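Local coordinates for outer membrane protein (Tpn50) (Borrelia burgdorferi, PDB 3OON) that probably helps tie the outer membrane to the cell wall by binding peptidoglycan through its OmpA-like C-terminal domain, the part crystallised here, at residues A[9-14]-A[52-57]; A[38-43]-A[79-84]; A[75-80]-A[115-120]. All coordinates share one frame; numbering follows the deposited sequence.

All three contacts belong to one alpha/beta domain of the OmpA C-terminal type, a mixed sheet with helices 33-45 and 63-83 packed on one face. Contact 1 lies on the other face and spans strands 12-20 and 51-55, between which strand 114-122 runs. Contact 3 sets helix 63-83 on that middle strand, and contact 2 joins the two helices. Contact centres 1 and 2 are about 15 Å apart; each is about 10 Å from that of contact 3. Along the chain contacts 1 and 2 interlock, whereas contact 1 closes before contact 3 opens. Contacts 2 and 3 share N79 and Y80, and I119 touches I39 and L81, merging them into one hydrophobic core.

Contact 1 (A[9-14]-A[52-57]); sequences NNKGIN and LIEGHT
K11 lays the end of its side chain across the isobutyl group of L52, with NZ of K11 3.6 Å from CD2 of L52 and CE of K11 at 3.9 Å from the same methyl. The two side chains meet at a slant. The lysine chain is extended at chi2 but turns at chi3 (80°), and this bend carries the ammonium group over the leucine toward E54. A lysine suits this place because its methylenes can lie against a hydrocarbon neighbour while the amine stays hydrated. No direct salt bridge forms, since NZ of K11 and OE1 of E54 are 4.4 Å apart; two waters connect them instead. One accepts from NZ of K11 at 2.7 Å and donates to OE1 of E54 at the same length. The second makes a weak bond with NZ of K11 and donates to OE2 of E54 at 3.0 Å. OE2 also accepts from NE1 of W97, so the buried carboxylate is held by three hydrogen bonds, from the two waters and W97, and the nearby ammonium would probably help keep it ionised.

The turn that presents K11 is fixed by N9, whose OD1 accepts from the backbone N of K11 at 2.8 Å, an Asx turn; the donor sits well above the carbonyl plane. G12 follows with phi 150°, where a side chain would collide with the preceding carbonyl oxygen, which explains the glycine.

Strand 114-122 fills the interval between the two segments, its backbone bonded to I13 on one flank and to L52 on the other. L52 and E54 also touch strand 92-96, while I53, alternating with them, faces helix 63-83 from the other side of the sheet.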
ATOM      1  N   ASN A   9       2.168  -9.288   7.412  1.00 38.87           N
ATOM      2  CA  ASN A   9       2.988 -10.106   8.296  1.00 40.82           C
ATOM      3  C   ASN A   9       2.122 -10.880   9.283  1.00 41.96           C
ATOM      4  O   ASN A   9       0.887 -10.882   9.173  1.00 42.00           O
ATOM      5  CB  ASN A   9       4.114  -9.289   8.969  1.00 40.42           C
ATOM      6  CG  ASN A   9       3.600  -8.178   9.865  1.00 40.40           C
ATOM      7  OD1 ASN A   9       2.495  -8.242  10.395  1.00 40.42           O
ATOM      8  ND2 ASN A   9       4.424  -7.153  10.056  1.00 40.95           N
ATOM      9  N   ASN A  10       2.763 -11.568  10.217  1.00 43.49           N
ATOM     10  CA  ASN A  10       2.056 -12.335  11.238  1.00 44.71           C
ATOM     11  C   ASN A  10       1.209 -11.465  12.178  1.00 43.94           C
ATOM     12  O   ASN A  10       0.269 -11.966  12.806  1.00 44.52           O
ATOM     13  CB  ASN A  10       3.058 -13.169  12.037  1.00 46.05           C
ATOM     14  CG  ASN A  10       4.244 -12.351  12.502  1.00 47.52           C
ATOM     15  OD1 ASN A  10       4.152 -11.612  13.477  1.00 49.98           O
ATOM     16  ND2 ASN A  10       5.361 -12.472  11.799  1.00 49.17           N
ATOM     17  N   LYS A  11       1.542 -10.171  12.259  1.00 42.37           N
ATOM     18  CA  LYS A  11       0.844  -9.212  13.136  1.00 41.07           C
ATOM     19  C   LYS A  11      -0.393  -8.578  12.495  1.00 39.62           C
ATOM     20  O   LYS A  11      -1.308  -8.127  13.193  1.00 39.21           O
ATOM     21  CB  LYS A  11       1.799  -8.096  13.571  1.00 41.17           C
ATOM     22  CG  LYS A  11       3.054  -8.571  14.297  1.00 42.78           C
ATOM     23  CD  LYS A  11       4.107  -7.463  14.382  1.00 44.20           C
ATOM     24  CE  LYS A  11       3.808  -6.492  15.507  1.00 44.08           C
ATOM     25  NZ  LYS A  11       5.004  -5.712  15.911  1.00 44.30           N
ATOM     26  N   GLY A  12      -0.405  -8.533  11.165  1.00 37.85           N
ATOM     27  CA  GLY A  12      -1.475  -7.886  10.412  1.00 35.70           C
ATOM     28  C   GLY A  12      -0.968  -7.325   9.096  1.00 33.85           C
ATOM     29  O   GLY A  12      -0.075  -7.896   8.460  1.00 34.25           O
ATOM     30  N   ILE A  13      -1.546  -6.205   8.685  1.00 31.71           N
ATOM     31  CA  ILE A  13      -1.154  -5.562   7.442  1.00 29.69           C
ATOM     32  C   ILE A  13      -0.254  -4.381   7.793  1.00 28.08           C
ATOM     33  O   ILE A  13      -0.703  -3.415   8.408  1.00 26.86           O
ATOM     34  CB  ILE A  13      -2.391  -5.087   6.635  1.00 29.88           C
ATOM     35  CG1 ILE A  13      -3.326  -6.263   6.322  1.00 31.62           C
ATOM     36  CG2 ILE A  13      -1.954  -4.383   5.355  1.00 29.47           C
ATOM     37  CD1 ILE A  13      -4.676  -5.849   5.734  1.00 31.76           C
ATOM     38  N   ASN A  14       1.016  -4.464   7.394  1.00 26.74           N
ATOM     39  CA  ASN A  14       2.003  -3.416   7.662  1.00 26.08           C
ATOM     40  C   ASN A  14       1.973  -2.311   6.597  1.00 24.97           C
ATOM     41  O   ASN A  14       2.036  -2.591   5.393  1.00 24.94           O
ATOM     42  CB  ASN A  14       3.406  -4.038   7.718  1.00 26.70           C
ATOM     43  CG  ASN A  14       4.458  -3.084   8.237  1.00 28.42           C
ATOM     44  OD1 ASN A  14       4.670  -2.958   9.455  1.00 33.35           O
ATOM     45  ND2 ASN A  14       5.149  -2.435   7.330  1.00 28.87           N
ATOM     46  N   LEU A  52      -1.138  -0.404  15.430  1.00 23.20           N
ATOM     47  CA  LEU A  52       0.119  -0.158  16.130  1.00 23.10           C
ATOM     48  C   LEU A  52       0.915   0.839  15.309  1.00 23.21           C
ATOM     49  O   LEU A  52       1.121   0.616  14.105  1.00 23.87           O
ATOM     50  CB  LEU A  52       0.899  -1.472  16.259  1.00 23.25           C
ATOM     51  CG  LEU A  52       2.394  -1.383  16.583  1.00 23.35           C
ATOM     52  CD1 LEU A  52       2.598  -0.883  18.002  1.00 25.56           C
ATOM     53  CD2 LEU A  52       3.020  -2.760  16.427  1.00 26.22           C
ATOM     54  N   ILE A  53       1.345   1.933  15.940  1.00 22.49           N
ATOM     55  CA  ILE A  53       2.116   2.961  15.254  1.00 22.08           C
ATOM     56  C   ILE A  53       3.506   2.985  15.859  1.00 22.30           C
ATOM     57  O   ILE A  53       3.654   3.172  17.079  1.00 23.02           O
ATOM     58  CB  ILE A  53       1.497   4.368  15.377  1.00 22.01           C
ATOM     59  CG1 ILE A  53       0.011   4.342  14.999  1.00 21.01           C
ATOM     60  CG2 ILE A  53       2.300   5.370  14.518  1.00 22.24           C
ATOM     61  CD1 ILE A  53      -0.649   5.716  15.001  1.00 22.54           C
ATOM     62  N   GLU A  54       4.516   2.796  15.013  1.00 22.33           N
ATOM     63  CA  GLU A  54       5.903   2.665  15.466  1.00 23.38           C
ATOM     64  C   GLU A  54       6.766   3.784  14.904  1.00 23.27           C
ATOM     65  O   GLU A  54       6.781   4.013  13.681  1.00 24.16           O
ATOM     66  CB  GLU A  54       6.471   1.306  15.049  1.00 23.63           C
ATOM     67  CG  GLU A  54       5.697   0.125  15.623  1.00 26.30           C
ATOM     68  CD  GLU A  54       6.246  -1.202  15.174  1.00 29.98           C
ATOM     69  OE1 GLU A  54       5.784  -1.722  14.131  1.00 32.82           O
ATOM     70  OE2 GLU A  54       7.144  -1.728  15.862  1.00 33.34           O
ATOM     71  N   GLY A  55       7.449   4.491  15.801  1.00 23.81           N
ATOM     72  CA  GLY A  55       8.266   5.651  15.447  1.00 24.39           C
ATOM     73  C   GLY A  55       9.746   5.339  15.548  1.00 25.57           C
ATOM     74  O   GLY A  55      10.155   4.407  16.263  1.00 25.24           O
ATOM     75  N   HIS A  56      10.547   6.127  14.833  1.00 26.64           N
ATOM     76  CA  HIS A  56      11.979   5.918  14.755  1.00 27.80           C
ATOM     77  C   HIS A  56      12.745   7.232  14.723  1.00 28.84           C
ATOM     78  O   HIS A  56      12.251   8.269  14.245  1.00 29.19           O
ATOM     79  CB  HIS A  56      12.358   5.102  13.505  1.00 28.21           C
ATOM     80  CG  HIS A  56      11.671   3.776  13.411  1.00 29.10           C
ATOM     81  ND1 HIS A  56      12.230   2.610  13.889  1.00 29.48           N
ATOM     82  CD2 HIS A  56      10.469   3.432  12.892  1.00 28.52           C
ATOM     83  CE1 HIS A  56      11.403   1.605  13.668  1.00 29.48           C
ATOM     84  NE2 HIS A  56      10.326   2.077  13.063  1.00 29.29           N
ATOM     85  N   THR A  57      13.959   7.171  15.252  1.00 29.93           N
ATOM     86  CA  THR A  57      14.923   8.243  15.113  1.00 30.77           C
ATOM     87  C   THR A  57      16.129   7.679  14.379  1.00 32.06           C
ATOM     88  O   THR A  57      16.242   6.466  14.200  1.00 31.17           O
ATOM     89  CB  THR A  57      15.382   8.781  16.478  1.00 30.81           C
ATOM     90  OG1 THR A  57      15.777   7.683  17.306  1.00 31.47           O
ATOM     91  CG2 THR A  57      14.262   9.533  17.168  1.00 30.60           C
TER
HETATM   92  O   HOH W   1       5.772  -4.368  13.758  1.00 42.21           O
HETATM   93  O   HOH W   2       6.344  -3.921  17.716  1.00 59.08           O

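Contact 2 (A[38-43]-A[79-84]); sequences LIAKLL and NYLIKM
L81 reaches from helix 63-83 to helix 33-45 and sets both methyls against L43, one of them also on A40. CD1 of L81 meets CD1 of L43 at 3.6 Å, while CD2 of L81 rests on CB of A40 at 4.0 Å and also comes within 4.1 Å of CD1 of L43. Both leucines adopt the same conformation, CG lying opposite the carbonyl carbon (chi1 -61° in each) and the chain then extended along chi2. The two side chains nevertheless cross at about a right angle, methyl against methyl. A40 is where the backbones come nearest, with CA of A40 and CA of L81 6.6 Å apart; so small a side chain permits that approach, and the branched leucines fill the interface beside it.

Y80 has chi1 near -178°, which swings its ring along helix 63-83, where CG of selenomethionine M84 lies 3.5 Å above one face, toward the rim. Its hydroxyl is hydrogen-bonded to D37 in the facing helix.

Below the helix pair lies the sheet: I39 packs on F17 and I119, and L43 on L15 and I121. The outward side of helix 33-45 meets the second subunit, L42 packing on F46 of that subunit.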
ATOM      1  N   LEU A  38      -4.319   9.769   3.054  1.00 30.41           N
ATOM      2  CA  LEU A  38      -4.382   8.517   2.307  1.00 30.41           C
ATOM      3  C   LEU A  38      -4.341   7.317   3.251  1.00 29.88           C
ATOM      4  O   LEU A  38      -5.137   6.378   3.114  1.00 29.67           O
ATOM      5  CB  LEU A  38      -3.257   8.429   1.262  1.00 30.91           C
ATOM      6  CG  LEU A  38      -3.164   7.089   0.517  1.00 31.60           C
ATOM      7  CD1 LEU A  38      -4.483   6.705  -0.191  1.00 32.66           C
ATOM      8  CD2 LEU A  38      -2.021   7.131  -0.471  1.00 34.26           C
ATOM      9  N   ILE A  39      -3.415   7.344   4.211  1.00 29.48           N
ATOM     10  CA  ILE A  39      -3.396   6.318   5.257  1.00 29.49           C
ATOM     11  C   ILE A  39      -4.774   6.233   5.938  1.00 29.92           C
ATOM     12  O   ILE A  39      -5.303   5.139   6.156  1.00 30.11           O
ATOM     13  CB  ILE A  39      -2.268   6.585   6.284  1.00 28.98           C
ATOM     14  CG1 ILE A  39      -0.898   6.400   5.613  1.00 29.26           C
ATOM     15  CG2 ILE A  39      -2.389   5.663   7.485  1.00 28.78           C
ATOM     16  CD1 ILE A  39       0.229   7.156   6.282  1.00 30.22           C
ATOM     17  N   ALA A  40      -5.350   7.394   6.248  1.00 30.64           N
ATOM     18  CA  ALA A  40      -6.663   7.475   6.901  1.00 32.05           C
ATOM     19  C   ALA A  40      -7.766   6.823   6.061  1.00 33.18           C
ATOM     20  O   ALA A  40      -8.666   6.172   6.604  1.00 33.64           O
ATOM     21  CB  ALA A  40      -7.007   8.934   7.235  1.00 32.24           C
ATOM     22  N   LYS A  41      -7.679   6.982   4.743  1.00 33.98           N
ATOM     23  CA  LYS A  41      -8.628   6.366   3.816  1.00 35.18           C
ATOM     24  C   LYS A  41      -8.580   4.838   3.896  1.00 34.64           C
ATOM     25  O   LYS A  41      -9.614   4.182   3.843  1.00 35.54           O
ATOM     26  CB  LYS A  41      -8.372   6.831   2.384  1.00 35.82           C
ATOM     27  CG  LYS A  41      -9.456   7.719   1.820  1.00 39.41           C
ATOM     28  CD  LYS A  41      -9.454   7.647   0.300  1.00 43.21           C
ATOM     29  CE  LYS A  41     -10.859   7.794  -0.283  1.00 46.04           C
ATOM     30  NZ  LYS A  41     -10.795   7.995  -1.743  1.00 47.92           N
ATOM     31  N   LEU A  42      -7.382   4.274   4.033  1.00 33.27           N
ATOM     32  CA  LEU A  42      -7.245   2.838   4.213  1.00 32.73           C
ATOM     33  C   LEU A  42      -7.757   2.389   5.574  1.00 33.27           C
ATOM     34  O   LEU A  42      -8.496   1.413   5.655  1.00 33.60           O
ATOM     35  CB  LEU A  42      -5.788   2.399   4.043  1.00 32.22           C
ATOM     36  CG  LEU A  42      -5.182   2.681   2.671  1.00 32.06           C
ATOM     37  CD1 LEU A  42      -3.711   2.326   2.688  1.00 33.28           C
ATOM     38  CD2 LEU A  42      -5.924   1.884   1.580  1.00 32.15           C
ATOM     39  N   LEU A  43      -7.360   3.101   6.631  1.00 33.54           N
ATOM     40  CA  LEU A  43      -7.705   2.711   8.006  1.00 34.49           C
ATOM     41  C   LEU A  43      -9.200   2.774   8.269  1.00 35.96           C
ATOM     42  O   LEU A  43      -9.737   1.925   8.985  1.00 36.86           O
ATOM     43  CB  LEU A  43      -6.949   3.557   9.042  1.00 34.16           C
ATOM     44  CG  LEU A  43      -5.419   3.517   9.057  1.00 33.24           C
ATOM     45  CD1 LEU A  43      -4.930   4.386  10.189  1.00 33.04           C
ATOM     46  CD2 LEU A  43      -4.851   2.101   9.189  1.00 33.50           C
ATOM     47  N   ASN A  79      -2.330  11.110  16.754  1.00 31.21           N
ATOM     48  CA  ASN A  79      -3.173  12.247  17.133  1.00 32.92           C
ATOM     49  C   ASN A  79      -3.953  12.820  15.956  1.00 33.56           C
ATOM     50  O   ASN A  79      -5.111  13.218  16.110  1.00 34.59           O
ATOM     51  CB  ASN A  79      -2.353  13.348  17.797  1.00 33.37           C
ATOM     52  CG  ASN A  79      -1.940  13.001  19.220  1.00 34.87           C
ATOM     53  OD1 ASN A  79      -2.476  12.073  19.833  1.00 36.49           O
ATOM     54  ND2 ASN A  79      -0.977  13.746  19.750  1.00 35.30           N
ATOM     55  N   TYR A  80      -3.321  12.854  14.785  1.00 33.35           N
ATOM     56  CA  TYR A  80      -3.973  13.343  13.580  1.00 34.00           C
ATOM     57  C   TYR A  80      -5.086  12.396  13.148  1.00 33.79           C
ATOM     58  O   TYR A  80      -6.184  12.842  12.803  1.00 33.80           O
ATOM     59  CB  TYR A  80      -2.960  13.560  12.450  1.00 34.14           C
ATOM     60  CG  TYR A  80      -3.586  14.120  11.189  1.00 35.64           C
ATOM     61  CD1 TYR A  80      -4.018  15.445  11.130  1.00 37.57           C
ATOM     62  CD2 TYR A  80      -3.767  13.320  10.070  1.00 35.83           C
ATOM     63  CE1 TYR A  80      -4.603  15.956   9.980  1.00 39.36           C
ATOM     64  CE2 TYR A  80      -4.340  13.821   8.913  1.00 37.70           C
ATOM     65  CZ  TYR A  80      -4.759  15.139   8.874  1.00 39.13           C
ATOM     66  OH  TYR A  80      -5.331  15.646   7.730  1.00 40.47           O
ATOM     67  N   LEU A  81      -4.805  11.093  13.205  1.00 32.76           N
ATOM     68  CA  LEU A  81      -5.810  10.066  12.924  1.00 32.85           C
ATOM     69  C   LEU A  81      -7.012  10.123  13.878  1.00 34.16           C
ATOM     70  O   LEU A  81      -8.144   9.882  13.455  1.00 34.18           O
ATOM     71  CB  LEU A  81      -5.183   8.670  12.916  1.00 31.51           C
ATOM     72  CG  LEU A  81      -4.087   8.395  11.879  1.00 29.81           C
ATOM     73  CD1 LEU A  81      -3.492   7.020  12.115  1.00 29.03           C
ATOM     74  CD2 LEU A  81      -4.616   8.508  10.436  1.00 30.07           C
ATOM     75  N   ILE A  82      -6.746  10.423  15.151  0.50 35.03           N
ATOM     76  CA  ILE A  82      -7.798  10.666  16.142  0.50 36.73           C
ATOM     77  C   ILE A  82      -8.640  11.852  15.698  0.50 38.10           C
ATOM     78  O   ILE A  82      -9.870  11.765  15.612  0.50 38.65           O
ATOM     79  CB  ILE A  82      -7.211  11.010  17.532  0.50 36.80           C
ATOM     80  CG1 ILE A  82      -6.335   9.879  18.055  0.50 36.47           C
ATOM     81  CG2 ILE A  82      -8.330  11.327  18.522  0.50 37.75           C
ATOM     82  CD1 ILE A  82      -7.066   8.605  18.216  0.50 36.31           C
ATOM     83  N   LYS A  83      -7.954  12.953  15.400  1.00 38.85           N
ATOM     84  CA  LYS A  83      -8.583  14.219  15.001  1.00 41.20           C
ATOM     85  C   LYS A  83      -9.438  14.056  13.734  1.00 42.37           C
ATOM     86  O   LYS A  83     -10.507  14.674  13.610  1.00 43.24           O
ATOM     87  CB  LYS A  83      -7.500  15.284  14.799  1.00 41.40           C
ATOM     88  CG  LYS A  83      -8.004  16.702  14.507  1.00 44.14           C
ATOM     89  CD  LYS A  83      -6.825  17.598  14.129  1.00 46.34           C
ATOM     90  CE  LYS A  83      -7.250  19.015  13.810  1.00 48.93           C
ATOM     91  NZ  LYS A  83      -6.037  19.861  13.619  1.00 50.08           N
HETATM   92  N   MSE A  84      -8.975  13.209  12.815  1.00 42.42           N
HETATM   93  CA  MSE A  84      -9.704  12.899  11.581  1.00 43.29           C
HETATM   94  C   MSE A  84     -10.851  11.912  11.815  1.00 43.11           C
HETATM   95  O   MSE A  84     -11.578  11.571  10.877  1.00 43.08           O
HETATM   96  CB  MSE A  84      -8.757  12.348  10.509  1.00 43.41           C
HETATM   97  CG  MSE A  84      -7.709  13.338   9.989  1.00 45.72           C
HETATM   98 SE   MSE A  84      -8.388  14.818   8.904  0.70 52.61          SE
HETATM   99  CE  MSE A  84      -8.671  16.169  10.298  1.00 49.45           C
TER

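Contact 3 (A[75-80]-A[115-120]); sequences RAIGNY and RRVEIT. With SO4 (sulfate ion), chain B.
NE of R115 donates to O2 of the sulfate at 2.8 Å with an N-H...O angle of 160°. NH2 of R115 donates to O1 of the sulfate at 2.9 Å and 168°. These two nearly straight bonds make a bidentate grip, with the sulfur lying in the guanidinium plane, at its edge. The bend at chi2 (-64°) turns the long chain toward the ion, whose other bonds come from R73 and the backbone N of E58 and Q59. The sulfate is probably from the crystallisation liquor. R73 falls in the LSxxRA sequence that in OmpA-like domains contributes to peptidoglycan binding, so the ion plausibly marks an acidic group of that ligand.

Helix and strand themselves meet through apolar branches. CG2 of I77 touches CD1 of I119 at 4.0 Å, the two side chains meeting at an angle, and CG1 of I77 approaches CG1 of V117 at 4.4 Å. Beta-branched V117 and I119 suit an extended strand and put methyls against the helix. On the reverse face R116 NH2 and E118 OE2 form a salt bridge of 3.0 Å, and E118 OE1 accepts from H56.

Strand 114-122 runs centrally, bonded to strands 12-20 and 51-55, whose F17, I19 and I53 flank V117. Helix 63-83 lies over it, and I36 of helix 33-45 packs beside I77.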
ATOM      1  N   ARG A  75       3.055   9.258  18.147  1.00 26.36           N
ATOM      2  CA  ARG A  75       1.905   9.958  18.731  1.00 27.63           C
ATOM      3  C   ARG A  75       1.393  11.126  17.886  1.00 27.99           C
ATOM      4  O   ARG A  75       0.180  11.335  17.798  1.00 28.23           O
ATOM      5  CB  ARG A  75       2.210  10.392  20.167  1.00 28.53           C
ATOM      6  CG  ARG A  75       2.095   9.239  21.125  1.00 30.96           C
ATOM      7  CD  ARG A  75       2.286   9.620  22.581  1.00 36.32           C
ATOM      8  NE  ARG A  75       2.227   8.414  23.404  1.00 39.47           N
ATOM      9  CZ  ARG A  75       1.107   7.872  23.877  1.00 41.53           C
ATOM     10  NH1 ARG A  75      -0.079   8.432  23.638  1.00 42.77           N
ATOM     11  NH2 ARG A  75       1.177   6.766  24.603  1.00 42.79           N
ATOM     12  N   ALA A  76       2.300  11.873  17.258  1.00 27.97           N
ATOM     13  CA  ALA A  76       1.908  12.954  16.346  1.00 28.63           C
ATOM     14  C   ALA A  76       1.033  12.415  15.198  1.00 28.61           C
ATOM     15  O   ALA A  76       0.017  13.025  14.846  1.00 29.06           O
ATOM     16  CB  ALA A  76       3.143  13.658  15.795  1.00 29.09           C
ATOM     17  N   ILE A  77       1.427  11.270  14.635  1.00 28.22           N
ATOM     18  CA  ILE A  77       0.666  10.607  13.567  1.00 28.14           C
ATOM     19  C   ILE A  77      -0.686  10.122  14.089  1.00 28.46           C
ATOM     20  O   ILE A  77      -1.736  10.392  13.480  1.00 28.44           O
ATOM     21  CB  ILE A  77       1.454   9.423  12.932  1.00 27.74           C
ATOM     22  CG1 ILE A  77       2.820   9.894  12.390  1.00 29.30           C
ATOM     23  CG2 ILE A  77       0.615   8.716  11.853  1.00 27.53           C
ATOM     24  CD1 ILE A  77       2.769  10.820  11.216  1.00 29.20           C
ATOM     25  N   GLY A  78      -0.651   9.424  15.221  1.00 28.45           N
ATOM     26  CA  GLY A  78      -1.862   8.907  15.865  1.00 29.28           C
ATOM     27  C   GLY A  78      -2.844  10.009  16.205  1.00 30.40           C
ATOM     28  O   GLY A  78      -4.052   9.871  15.958  1.00 30.44           O
ATOM     29  N   ASN A  79      -2.330  11.110  16.754  1.00 31.21           N
ATOM     30  CA  ASN A  79      -3.173  12.247  17.133  1.00 32.92           C
ATOM     31  C   ASN A  79      -3.953  12.820  15.956  1.00 33.56           C
ATOM     32  O   ASN A  79      -5.111  13.218  16.110  1.00 34.59           O
ATOM     33  CB  ASN A  79      -2.353  13.348  17.797  1.00 33.37           C
ATOM     34  CG  ASN A  79      -1.940  13.001  19.220  1.00 34.87           C
ATOM     35  OD1 ASN A  79      -2.476  12.073  19.833  1.00 36.49           O
ATOM     36  ND2 ASN A  79      -0.977  13.746  19.750  1.00 35.30           N
ATOM     37  N   TYR A  80      -3.321  12.854  14.785  1.00 33.35           N
ATOM     38  CA  TYR A  80      -3.973  13.343  13.580  1.00 34.00           C
ATOM     39  C   TYR A  80      -5.086  12.396  13.148  1.00 33.79           C
ATOM     40  O   TYR A  80      -6.184  12.842  12.803  1.00 33.80           O
ATOM     41  CB  TYR A  80      -2.960  13.560  12.450  1.00 34.14           C
ATOM     42  CG  TYR A  80      -3.586  14.120  11.189  1.00 35.64           C
ATOM     43  CD1 TYR A  80      -4.018  15.445  11.130  1.00 37.57           C
ATOM     44  CD2 TYR A  80      -3.767  13.320  10.070  1.00 35.83           C
ATOM     45  CE1 TYR A  80      -4.603  15.956   9.980  1.00 39.36           C
ATOM     46  CE2 TYR A  80      -4.340  13.821   8.913  1.00 37.70           C
ATOM     47  CZ  TYR A  80      -4.759  15.139   8.874  1.00 39.13           C
ATOM     48  OH  TYR A  80      -5.331  15.646   7.730  1.00 40.47           O
ATOM     49  N   ARG A 115      11.660  10.482   7.972  1.00 37.65           N
ATOM     50  CA  ARG A 115      11.870   9.452   8.981  1.00 35.73           C
ATOM     51  C   ARG A 115      10.831   8.337   8.836  1.00 34.80           C
ATOM     52  O   ARG A 115       9.671   8.586   8.479  1.00 33.81           O
ATOM     53  CB  ARG A 115      11.797  10.046  10.390  1.00 35.63           C
ATOM     54  CG  ARG A 115      12.898  11.042  10.727  1.00 36.46           C
ATOM     55  CD  ARG A 115      14.253  10.371  10.726  1.00 36.53           C
ATOM     56  NE  ARG A 115      15.332  11.316  11.018  1.00 38.82           N
ATOM     57  CZ  ARG A 115      15.975  12.046  10.104  1.00 40.95           C
ATOM     58  NH1 ARG A 115      15.654  11.967   8.811  1.00 41.99           N
ATOM     59  NH2 ARG A 115      16.940  12.873  10.484  1.00 41.88           N
ATOM     60  N   ARG A 116      11.262   7.117   9.135  1.00 33.87           N
ATOM     61  CA  ARG A 116      10.446   5.930   8.973  1.00 33.04           C
ATOM     62  C   ARG A 116       9.348   5.876  10.028  1.00 31.66           C
ATOM     63  O   ARG A 116       9.594   6.118  11.215  1.00 30.78           O
ATOM     64  CB  ARG A 116      11.316   4.672   9.068  1.00 34.00           C
ATOM     65  CG  ARG A 116      12.339   4.507   7.926  1.00 37.94           C
ATOM     66  CD  ARG A 116      13.234   3.289   8.155  1.00 43.44           C
ATOM     67  NE  ARG A 116      12.495   2.202   8.808  1.00 48.09           N
ATOM     68  CZ  ARG A 116      12.758   1.714  10.021  1.00 48.97           C
ATOM     69  NH1 ARG A 116      13.774   2.180  10.742  1.00 48.58           N
ATOM     70  NH2 ARG A 116      12.003   0.738  10.502  1.00 50.61           N
ATOM     71  N   VAL A 117       8.133   5.578   9.567  1.00 30.38           N
ATOM     72  CA  VAL A 117       6.997   5.293  10.438  1.00 29.28           C
ATOM     73  C   VAL A 117       6.357   4.038   9.881  1.00 28.51           C
ATOM     74  O   VAL A 117       6.313   3.827   8.664  1.00 29.03           O
ATOM     75  CB  VAL A 117       5.934   6.435  10.483  1.00 29.60           C
ATOM     76  CG1 VAL A 117       4.836   6.120  11.516  1.00 29.41           C
ATOM     77  CG2 VAL A 117       6.548   7.764  10.832  1.00 31.03           C
ATOM     78  N   GLU A 118       5.876   3.189  10.773  1.00 26.90           N
ATOM     79  CA  GLU A 118       5.119   2.039  10.353  1.00 26.12           C
ATOM     80  C   GLU A 118       3.816   2.096  11.095  1.00 24.40           C
ATOM     81  O   GLU A 118       3.774   2.516  12.259  1.00 24.19           O
ATOM     82  CB  GLU A 118       5.841   0.732  10.673  1.00 26.91           C
ATOM     83  CG  GLU A 118       7.100   0.492   9.854  1.00 29.31           C
ATOM     84  CD  GLU A 118       8.346   0.972  10.570  1.00 32.81           C
ATOM     85  OE1 GLU A 118       8.479   0.692  11.794  1.00 34.01           O
ATOM     86  OE2 GLU A 118       9.185   1.629   9.910  1.00 35.21           O
ATOM     87  N   ILE A 119       2.756   1.692  10.410  1.00 23.19           N
ATOM     88  CA  ILE A 119       1.470   1.480  11.037  1.00 22.63           C
ATOM     89  C   ILE A 119       1.008   0.079  10.650  1.00 23.50           C
ATOM     90  O   ILE A 119       0.975  -0.274   9.458  1.00 25.27           O
ATOM     91  CB  ILE A 119       0.433   2.508  10.580  1.00 22.72           C
ATOM     92  CG1 ILE A 119       0.829   3.917  11.028  1.00 22.75           C
ATOM     93  CG2 ILE A 119      -0.951   2.147  11.139  1.00 22.34           C
ATOM     94  CD1 ILE A 119      -0.094   5.030  10.524  1.00 24.27           C
ATOM     95  N   THR A 120       0.670  -0.729  11.643  1.00 23.70           N
ATOM     96  CA  THR A 120       0.170  -2.074  11.383  1.00 24.69           C
ATOM     97  C   THR A 120      -1.321  -2.167  11.693  1.00 24.83           C
ATOM     98  O   THR A 120      -1.749  -1.835  12.798  1.00 24.87           O
ATOM     99  CB  THR A 120       0.961  -3.126  12.171  1.00 24.99           C
ATOM    100  OG1 THR A 120       2.349  -3.026  11.823  1.00 26.20           O
ATOM    101  CG2 THR A 120       0.478  -4.545  11.845  1.00 26.48           C
TER
HETATM  102  S   SO4 B 401      16.543  12.150  14.386  1.00 38.67           S
HETATM  103  O1  SO4 B 401      17.428  12.742  13.384  1.00 38.65           O
HETATM  104  O2  SO4 B 401      15.694  11.137  13.771  1.00 37.20           O
HETATM  105  O3  SO4 B 401      17.382  11.537  15.414  1.00 39.61           O
HETATM  106  O4  SO4 B 401      15.739  13.209  14.985  1.00 38.63           O